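Local coordinates for protein peptidoglycan glycosyltransferase (Eggerthella lenta, PDB 4MNR) that belongs to the penicillin-binding proteins, with a transpeptidase-family domain related to the beta-lactamases and a further domain of the dimerisation type, at residues V133-D138 / T320-A325; R175-L180 / L274-S279; K268-P273 / M338-V343. All coordinates share one frame; numbering follows the deposited sequence.

In the fold
The three contacts show how loops can be fastened beside one helix lying on a sheet. Contact 1 packs helix 321-332 on strand 130-135. Contact 2, whose centre is about 12 Å away, joins two loops beside the start of that helix: Leu322 N meets Ala176 O at 3.1 Å, probably as a hydrogen bond. Segment 268-273 of contact 3 continues directly in sequence into segment 274-279 of contact 2, and Leu274 CD1 meets Leu342 CD2 at 3.8 Å. Contact 3 lies about 10 Å from contact 1, centre to centre, with Met135 CE 3.5 Å from Pro340 CB. Loop 175-180 leads toward helix 188-197, near whose start the sequence fits the Ser-x-x-Lys motif of this family.

Contact 1. Residues V133-D138 / T320-A325; sequences VVMDPD and TVLEMA
Ala325 turns its single methyl toward the strand, where Val133 and Met135 receive it together. Its CB lies 3.9 Å from Val133 CG1 and 3.8 Å from Met135 SE, so one methyl touches two residues of the same strand face. The Val133 branches divide the work. CG1, anti to the backbone N (chi1 172°), reaches Ala325, while CG2 turns to the beginning of the helix and meets Val321 CG1 at 3.9 Å. These two valine side chains pass each other in opposite directions. Met135, a selenomethionine modelled in two conformers of which one is described here, crosses Leu322 at about a right angle, with SE 4.1 Å from Leu322 CD1. A turn about its CG-SE bond (chi3 78°) swings CE aside, and the end of the chain packs on Pro340.

This is helix-on-sheet packing in the five-stranded antiparallel sheet of the penicillin-binding protein fold. Strand 130-135 runs between strands 142-148 and 425-431, and the helix also rests on the latter, Val321 touching Val430 and Ala325 touching Ala428. The short segments run in similar directions, 33° apart, with 8.4 Å between their axes at closest approach. All the touching side chains are apolar and buried, whereas polar groups work beside this apolar patch. At the helix start Thr320 is the N-cap: its OG1 accepts from Glu323 N at 3.0 Å, and Thr320 N probably donates in turn to the Ser279 hydroxyl. Just after Met135, Asp136 OD1 takes the N-H of Asp138 at 2.9 Å, an Asx turn in which the donor stands above the carboxylate plane. Pro137, within this turn, packs on Thr329 and Ala332 further along the helix.

Contact 2. Residues R175-L180 / L274-S279; sequences RAAGSL and LYTPES
Gly178 and Thr276 bring the two irregular backbones to within 4.6 Å of each other, CA to CA, and the end-to-end directions of 177-180 and 275-279 differ by 43°. Two CA-H...O contacts join the chains at this point. Thr276 CA lies 3.3 Å from Ala177 O, with an angle of 145° at the hydrogen, and in return Gly178 CA approaches Tyr275 O at 3.5 Å. The Ala177 carbonyl oxygen has several carbons close by: Thr276 CG2 comes to 3.1 Å from it, and Pro277 CD to 3.3 Å. Thr276 CG2 is anti to its own backbone N, whereas OG1, on the other branch, donates back to Leu274 O from above the carbonyl plane.

Both segments are loops of the transpeptidase-family domain. The first precedes helix 188-197, near whose start the sequence Ser-Thr-Phe-Lys fits the Ser-x-x-Lys motif of penicillin-binding proteins; the second links helices 242-263 and 284-289. Asp174 shapes the first loop from just before it, its OD1 accepting from Ala177 N and, weakly, from Gly178 N, while its carbonyl O takes the Ser179 hydroxyl.

The Tyr275 ring presents an edge to this loop, Gly178 O lying near the ring plane and 3.7 Å from CE2. One face of the same ring is met near its rim by the backbone N of Pro277. Further along, Leu180 and Pro277 slide past each other in opposite directions, with Leu180 CG 3.9 Å from Pro277 CG. Leu180 CD2 goes on to the carbonyl of the following residue, 3.6 Å from Glu278 O. Glu278 sets off from the backbone away from the first loop, and a bound acetic acid lies close to its side chain.

Contact 3. Residues K268-P273 / M338-V343; sequences KEIDFP and MQPYLV
Phe272 reaches across to Pro340 and Leu342 with the CE1 and CZ atoms of its ring. CE1 lies 4.0 Å from Pro340 CB, and CZ is 3.9 Å from Leu342 CD2; both side chains meet the phenylalanine at a slant. CG is anti to the backbone N (chi1 -160°), which carries the ring toward the other segment; CD1 lies 3.9 Å from Pro340 O, which sits at the ring's edge and in its plane. Pro273 extends the apolar seam, its CG meeting Leu342 CB at 4.2 Å.

Here a loop following helix 242-263 is fastened to the connection between strands 336-338 and 343-347. In the surrounding fold, Phe272 and Leu342 both rest on Ile142 of the five-stranded sheet, while Pro340 packs on Leu322 and Met326 of helix 321-332.

Gln339 supplies the polar clasp. Its NE2 donates at 3.0 Å to Pro340 O, on a lone pair and with an angle of 152°, and the same nitrogen makes a weak, bent bond of 2.8 Å to Asp271 O. At the other end of the amide, OE1 accepts from a water, 2.7 Å away, that takes the N-H of Asp271 as well.

Contact 1. Residues V133-D138 / T320-A325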
loop_
_atom_site.group_PDB
_atom_site.type_symbol
_atom_site.label_atom_id
_atom_site.label_comp_id
_atom_site.label_asym_id
_atom_site.label_seq_id
_atom_site.Cartn_x
_atom_site.Cartn_y
_atom_site.Cartn_z
ATOM N N VAL A 133 -1.223 5.142 -0.640
ATOM C CA VAL A 133 -2.296 4.671 -1.507
ATOM C C VAL A 133 -3.616 4.777 -0.743
ATOM O O VAL A 133 -3.685 4.395 0.420
ATOM C CB VAL A 133 -2.069 3.200 -1.939
ATOM C CG1 VAL A 133 -3.299 2.656 -2.686
ATOM C CG2 VAL A 133 -0.804 3.070 -2.794
ATOM N N VAL A 134 -4.646 5.332 -1.384
ATOM C CA VAL A 134 -5.971 5.425 -0.786
ATOM C C VAL A 134 -6.898 4.682 -1.730
ATOM O O VAL A 134 -6.871 4.914 -2.934
ATOM C CB VAL A 134 -6.450 6.886 -0.676
ATOM C CG1 VAL A 134 -7.827 6.945 -0.068
ATOM C CG2 VAL A 134 -5.482 7.721 0.161
HETATM N N MSE A 135 -7.719 3.802 -1.170
HETATM C CA MSE A 135 -8.603 2.958 -1.966
HETATM C C MSE A 135 -10.025 3.014 -1.446
HETATM O O MSE A 135 -10.266 3.298 -0.265
HETATM C CB MSE A 135 -8.132 1.499 -1.914
HETATM C CG MSE A 135 -6.701 1.286 -2.348
HETATM SE SE MSE A 135 -6.297 -0.585 -2.693
HETATM C CE MSE A 135 -7.141 -0.675 -4.425
ATOM N N ASP A 136 -10.969 2.729 -2.337
ATOM C CA ASP A 136 -12.347 2.455 -1.925
ATOM C C ASP A 136 -12.444 0.947 -1.749
ATOM O O ASP A 136 -12.331 0.203 -2.717
ATOM C CB ASP A 136 -13.338 2.911 -2.999
ATOM C CG ASP A 136 -14.795 2.626 -2.618
ATOM O OD1 ASP A 136 -15.052 1.853 -1.660
ATOM O OD2 ASP A 136 -15.705 3.172 -3.282
ATOM N N PRO A 137 -12.655 0.484 -0.511
ATOM C CA PRO A 137 -12.607 -0.964 -0.279
ATOM C C PRO A 137 -13.764 -1.715 -0.924
ATOM O O PRO A 137 -13.696 -2.926 -1.088
ATOM C CB PRO A 137 -12.674 -1.083 1.255
ATOM C CG PRO A 137 -13.347 0.181 1.689
ATOM C CD PRO A 137 -12.934 1.248 0.718
ATOM N N ASP A 138 -14.821 -1.003 -1.293
ATOM C CA ASP A 138 -15.997 -1.667 -1.838
ATOM C C ASP A 138 -15.868 -1.950 -3.337
ATOM O O ASP A 138 -16.575 -2.811 -3.871
ATOM C CB ASP A 138 -17.260 -0.857 -1.535
ATOM C CG ASP A 138 -17.626 -0.872 -0.054
ATOM O OD1 ASP A 138 -17.609 -1.963 0.558
ATOM O OD2 ASP A 138 -17.926 0.210 0.499
ATOM N N THR A 320 4.408 -4.409 -1.612
ATOM C CA THR A 320 4.222 -3.052 -2.121
ATOM C C THR A 320 3.254 -2.291 -1.233
ATOM O O THR A 320 2.515 -2.888 -0.464
ATOM C CB THR A 320 3.669 -3.073 -3.549
ATOM O OG1 THR A 320 2.431 -3.790 -3.581
ATOM C CG2 THR A 320 4.647 -3.732 -4.479
ATOM N N VAL A 321 3.235 -0.965 -1.348
ATOM C CA VAL A 321 2.271 -0.181 -0.580
ATOM C C VAL A 321 0.855 -0.520 -1.058
ATOM O O VAL A 321 -0.089 -0.605 -0.266
ATOM C CB VAL A 321 2.572 1.323 -0.690
ATOM C CG1 VAL A 321 1.562 2.138 0.128
ATOM C CG2 VAL A 321 3.999 1.579 -0.211
ATOM N N LEU A 322 0.721 -0.765 -2.361
ATOM C CA LEU A 322 -0.553 -1.209 -2.925
ATOM C C LEU A 322 -1.031 -2.505 -2.273
ATOM O O LEU A 322 -2.208 -2.618 -1.904
ATOM C CB LEU A 322 -0.414 -1.397 -4.441
ATOM C CG LEU A 322 -1.635 -1.954 -5.165
ATOM C CD1 LEU A 322 -2.871 -1.060 -4.964
ATOM C CD2 LEU A 322 -1.344 -2.137 -6.654
ATOM N N GLU A 323 -0.116 -3.464 -2.095
ATOM C CA GLU A 323 -0.466 -4.719 -1.439
ATOM C C GLU A 323 -0.937 -4.468 -0.005
ATOM O O GLU A 323 -1.919 -5.059 0.436
ATOM C CB GLU A 323 0.709 -5.699 -1.431
ATOM C CG GLU A 323 0.529 -6.891 -0.490
ATOM C CD GLU A 323 -0.621 -7.825 -0.888
ATOM O OE1 GLU A 323 -0.886 -8.000 -2.096
ATOM O OE2 GLU A 323 -1.264 -8.391 0.023
HETATM N N MSE A 324 -0.254 -3.591 0.720
HETATM C CA MSE A 324 -0.691 -3.316 2.089
HETATM C C MSE A 324 -2.043 -2.616 2.146
HETATM O O MSE A 324 -2.824 -2.835 3.061
HETATM C CB MSE A 324 0.383 -2.558 2.894
HETATM C CG MSE A 324 1.682 -3.335 3.029
HETATM SE SE MSE A 324 1.438 -5.194 3.614
HETATM C CE MSE A 324 0.518 -4.866 5.305
ATOM N N ALA A 325 -2.344 -1.790 1.150
ATOM C CA ALA A 325 -3.662 -1.201 1.062
ATOM C C ALA A 325 -4.692 -2.292 0.794
ATOM O O ALA A 325 -5.769 -2.274 1.374
ATOM C CB ALA A 325 -3.704 -0.125 -0.021
#

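Contact 2. Residues R175-L180 / L274-S279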
loop_
_atom_site.group_PDB
_atom_site.type_symbol
_atom_site.label_atom_id
_atom_site.label_comp_id
_atom_site.label_asym_id
_atom_site.label_seq_id
_atom_site.Cartn_x
_atom_site.Cartn_y
_atom_site.Cartn_z
ATOM N N ARG A 175 7.182 4.497 -5.908
ATOM C CA ARG A 175 7.221 3.842 -4.611
ATOM C C ARG A 175 5.892 3.262 -4.176
ATOM O O ARG A 175 5.853 2.418 -3.285
ATOM C CB ARG A 175 7.717 4.813 -3.542
ATOM C CG ARG A 175 9.221 5.089 -3.641
ATOM C CD ARG A 175 9.652 6.116 -2.591
ATOM N NE ARG A 175 11.096 6.070 -2.387
ATOM C CZ ARG A 175 11.988 6.665 -3.173
ATOM N NH1 ARG A 175 11.594 7.391 -4.210
ATOM N NH2 ARG A 175 13.280 6.531 -2.913
ATOM N N ALA A 176 4.799 3.736 -4.764
ATOM C CA ALA A 176 3.467 3.302 -4.338
ATOM C C ALA A 176 3.051 1.942 -4.875
ATOM O O ALA A 176 2.370 1.169 -4.182
ATOM C CB ALA A 176 2.414 4.365 -4.707
ATOM N N ALA A 177 3.412 1.672 -6.121
ATOM C CA ALA A 177 3.061 0.413 -6.760
ATOM C C ALA A 177 4.304 -0.391 -7.098
ATOM O O ALA A 177 4.249 -1.614 -7.153
ATOM C CB ALA A 177 2.261 0.667 -8.019
ATOM N N GLY A 178 5.412 0.304 -7.331
ATOM C CA GLY A 178 6.564 -0.293 -8.000
ATOM C C GLY A 178 7.729 -0.784 -7.161
ATOM O O GLY A 178 8.721 -1.261 -7.713
ATOM N N SER A 179 7.598 -0.683 -5.839
ATOM C CA SER A 179 8.697 -0.951 -4.906
ATOM C C SER A 179 8.301 -1.902 -3.771
ATOM O O SER A 179 7.248 -1.733 -3.164
ATOM C CB SER A 179 9.169 0.376 -4.297
ATOM O OG SER A 179 9.711 1.221 -5.297
ATOM N N LEU A 180 9.162 -2.873 -3.453
ATOM C CA LEU A 180 8.912 -3.751 -2.302
ATOM C C LEU A 180 9.491 -3.182 -1.018
ATOM O O LEU A 180 10.637 -2.727 -0.991
ATOM C CB LEU A 180 9.509 -5.142 -2.516
ATOM C CG LEU A 180 8.841 -5.995 -3.587
ATOM C CD1 LEU A 180 9.597 -7.321 -3.725
ATOM C CD2 LEU A 180 7.384 -6.228 -3.245
ATOM N N LEU A 274 0.236 -0.262 -13.956
ATOM C CA LEU A 274 1.592 0.173 -13.662
ATOM C C LEU A 274 2.385 -1.029 -13.175
ATOM O O LEU A 274 1.820 -1.943 -12.577
ATOM C CB LEU A 274 1.577 1.245 -12.582
ATOM C CG LEU A 274 0.573 2.388 -12.786
ATOM C CD1 LEU A 274 0.696 3.386 -11.659
ATOM C CD2 LEU A 274 0.762 3.051 -14.150
ATOM N N TYR A 275 3.687 -1.027 -13.429
ATOM C CA TYR A 275 4.548 -2.094 -12.951
ATOM C C TYR A 275 4.391 -2.262 -11.457
ATOM O O TYR A 275 4.527 -1.299 -10.706
ATOM C CB TYR A 275 6.003 -1.790 -13.255
ATOM C CG TYR A 275 6.928 -2.761 -12.569
ATOM C CD1 TYR A 275 7.016 -4.075 -13.001
ATOM C CD2 TYR A 275 7.685 -2.372 -11.475
ATOM C CE1 TYR A 275 7.852 -4.981 -12.366
ATOM C CE2 TYR A 275 8.529 -3.273 -10.834
ATOM C CZ TYR A 275 8.598 -4.572 -11.285
ATOM O OH TYR A 275 9.434 -5.475 -10.662
ATOM N N THR A 276 4.090 -3.487 -11.037
ATOM C CA THR A 276 3.964 -3.788 -9.617
ATOM C C THR A 276 4.639 -5.130 -9.361
ATOM O O THR A 276 4.197 -6.161 -9.880
ATOM C CB THR A 276 2.480 -3.880 -9.190
ATOM O OG1 THR A 276 1.778 -2.700 -9.598
ATOM C CG2 THR A 276 2.365 -4.022 -7.684
ATOM N N PRO A 277 5.730 -5.129 -8.584
ATOM C CA PRO A 277 6.395 -6.406 -8.310
ATOM C C PRO A 277 5.516 -7.284 -7.423
ATOM O O PRO A 277 4.763 -6.785 -6.589
ATOM C CB PRO A 277 7.665 -5.989 -7.560
ATOM C CG PRO A 277 7.297 -4.682 -6.898
ATOM C CD PRO A 277 6.352 -4.001 -7.869
ATOM N N GLU A 278 5.618 -8.590 -7.621
ATOM C CA GLU A 278 4.939 -9.553 -6.768
ATOM C C GLU A 278 5.388 -9.354 -5.317
ATOM O O GLU A 278 6.593 -9.245 -5.058
ATOM C CB GLU A 278 5.347 -10.947 -7.246
ATOM C CG GLU A 278 4.571 -12.093 -6.675
ATOM C CD GLU A 278 5.058 -13.424 -7.236
ATOM O OE1 GLU A 278 5.897 -13.415 -8.161
ATOM O OE2 GLU A 278 4.618 -14.478 -6.746
ATOM N N SER A 279 4.440 -9.305 -4.380
ATOM C CA SER A 279 4.795 -9.296 -2.957
ATOM C C SER A 279 5.201 -10.712 -2.576
ATOM O O SER A 279 4.689 -11.680 -3.138
ATOM C CB SER A 279 3.626 -8.797 -2.102
ATOM O OG SER A 279 3.363 -7.429 -2.366
#

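Contact 3. Residues K268-P273 / M338-V343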
loop_
_atom_site.group_PDB
_atom_site.type_symbol
_atom_site.label_atom_id
_atom_site.label_comp_id
_atom_site.label_asym_id
_atom_site.label_seq_id
_atom_site.Cartn_x
_atom_site.Cartn_y
_atom_site.Cartn_z
ATOM N N LYS A 268 1.414 -13.866 -5.360
ATOM C CA LYS A 268 0.520 -13.843 -6.517
ATOM C C LYS A 268 0.888 -12.665 -7.417
ATOM O O LYS A 268 1.174 -11.575 -6.946
ATOM C CB LYS A 268 -0.932 -13.685 -6.072
ATOM C CG LYS A 268 -1.397 -14.690 -5.037
ATOM C CD LYS A 268 -1.542 -16.085 -5.622
ATOM C CE LYS A 268 -1.999 -17.065 -4.558
ATOM N NZ LYS A 268 -3.161 -16.526 -3.799
ATOM N N GLU A 269 0.892 -12.896 -8.722
ATOM C CA GLU A 269 1.066 -11.794 -9.646
ATOM C C GLU A 269 -0.280 -11.107 -9.787
ATOM O O GLU A 269 -1.263 -11.711 -10.206
ATOM C CB GLU A 269 1.609 -12.274 -10.992
ATOM C CG GLU A 269 3.131 -12.412 -11.006
ATOM C CD GLU A 269 3.644 -13.245 -12.168
ATOM O OE1 GLU A 269 3.605 -14.491 -12.069
ATOM O OE2 GLU A 269 4.091 -12.654 -13.175
ATOM N N ILE A 270 -0.326 -9.851 -9.381
ATOM C CA ILE A 270 -1.563 -9.097 -9.440
ATOM C C ILE A 270 -1.510 -8.162 -10.631
ATOM O O ILE A 270 -0.558 -7.408 -10.801
ATOM C CB ILE A 270 -1.812 -8.354 -8.120
ATOM C CG1 ILE A 270 -2.244 -9.372 -7.054
ATOM C CG2 ILE A 270 -2.874 -7.268 -8.298
ATOM C CD1 ILE A 270 -1.884 -8.986 -5.636
ATOM N N ASP A 271 -2.533 -8.249 -11.475
ATOM C CA ASP A 271 -2.605 -7.465 -12.692
ATOM C C ASP A 271 -2.804 -5.987 -12.333
ATOM O O ASP A 271 -3.634 -5.655 -11.484
ATOM C CB ASP A 271 -3.783 -7.985 -13.517
ATOM C CG ASP A 271 -3.835 -7.405 -14.918
ATOM O OD1 ASP A 271 -2.777 -7.044 -15.476
ATOM O OD2 ASP A 271 -4.953 -7.330 -15.465
ATOM N N PHE A 272 -2.034 -5.107 -12.965
ATOM C CA PHE A 272 -2.146 -3.671 -12.698
ATOM C C PHE A 272 -1.533 -2.921 -13.882
ATOM O O PHE A 272 -0.585 -3.412 -14.501
ATOM C CB PHE A 272 -1.456 -3.318 -11.360
ATOM C CG PHE A 272 -1.902 -2.006 -10.768
ATOM C CD1 PHE A 272 -3.220 -1.827 -10.351
ATOM C CD2 PHE A 272 -1.009 -0.956 -10.616
ATOM C CE1 PHE A 272 -3.636 -0.626 -9.821
ATOM C CE2 PHE A 272 -1.424 0.245 -10.078
ATOM C CZ PHE A 272 -2.730 0.418 -9.681
ATOM N N PRO A 273 -2.093 -1.749 -14.235
ATOM C CA PRO A 273 -1.562 -1.044 -15.410
ATOM C C PRO A 273 -0.151 -0.497 -15.202
ATOM O O PRO A 273 0.571 -0.302 -16.174
ATOM C CB PRO A 273 -2.565 0.098 -15.626
ATOM C CG PRO A 273 -3.269 0.252 -14.320
ATOM C CD PRO A 273 -3.340 -1.136 -13.745
HETATM N N MSE A 338 -11.108 -6.612 -3.494
HETATM C CA MSE A 338 -11.486 -6.264 -4.864
HETATM C C MSE A 338 -10.230 -5.994 -5.692
HETATM O O MSE A 338 -9.217 -5.535 -5.158
HETATM C CB MSE A 338 -12.379 -5.019 -4.866
HETATM C CG MSE A 338 -13.664 -5.153 -4.044
HETATM SE SE MSE A 338 -14.845 -6.563 -4.677
HETATM C CE MSE A 338 -15.511 -5.645 -6.262
ATOM N N GLN A 339 -10.297 -6.279 -6.992
ATOM C CA GLN A 339 -9.172 -6.004 -7.891
ATOM C C GLN A 339 -8.889 -4.493 -7.914
ATOM O O GLN A 339 -9.775 -3.707 -8.229
ATOM C CB GLN A 339 -9.527 -6.497 -9.296
ATOM C CG GLN A 339 -8.607 -6.005 -10.376
ATOM C CD GLN A 339 -7.205 -6.572 -10.231
ATOM O OE1 GLN A 339 -7.033 -7.767 -9.998
ATOM N NE2 GLN A 339 -6.202 -5.717 -10.357
ATOM N N PRO A 340 -7.657 -4.081 -7.567
ATOM C CA PRO A 340 -7.358 -2.639 -7.617
ATOM C C PRO A 340 -7.425 -2.131 -9.052
ATOM O O PRO A 340 -6.966 -2.823 -9.957
ATOM C CB PRO A 340 -5.921 -2.556 -7.099
ATOM C CG PRO A 340 -5.368 -3.953 -7.248
ATOM C CD PRO A 340 -6.532 -4.864 -7.025
ATOM N N TYR A 341 -8.000 -0.953 -9.261
ATOM C CA TYR A 341 -7.988 -0.370 -10.596
ATOM C C TYR A 341 -7.848 1.144 -10.571
ATOM O O TYR A 341 -8.203 1.795 -9.585
ATOM C CB TYR A 341 -9.213 -0.792 -11.411
ATOM C CG TYR A 341 -10.544 -0.228 -10.973
ATOM C CD1 TYR A 341 -11.230 -0.775 -9.900
ATOM C CD2 TYR A 341 -11.134 0.825 -11.663
ATOM C CE1 TYR A 341 -12.450 -0.289 -9.501
ATOM C CE2 TYR A 341 -12.369 1.318 -11.280
ATOM C CZ TYR A 341 -13.019 0.758 -10.196
ATOM O OH TYR A 341 -14.246 1.236 -9.808
ATOM N N LEU A 342 -7.340 1.675 -11.680
ATOM C CA LEU A 342 -6.939 3.064 -11.779
ATOM C C LEU A 342 -7.682 3.791 -12.902
ATOM O O LEU A 342 -7.749 5.014 -12.911
ATOM C CB LEU A 342 -5.433 3.090 -12.050
ATOM C CG LEU A 342 -4.544 4.270 -11.705
ATOM C CD1 LEU A 342 -4.940 4.896 -10.384
ATOM C CD2 LEU A 342 -3.098 3.768 -11.659
ATOM N N VAL A 343 -8.221 3.041 -13.867
ATOM C CA VAL A 343 -8.942 3.659 -14.987
ATOM C C VAL A 343 -10.429 3.415 -14.882
ATOM O O VAL A 343 -10.866 2.265 -14.883
ATOM C CB VAL A 343 -8.425 3.165 -16.363
ATOM C CG1 VAL A 343 -9.307 3.713 -17.513
ATOM C CG2 VAL A 343 -6.982 3.588 -16.533
HETATM O O HOH W 1 -5.005 -9.389 -10.613
#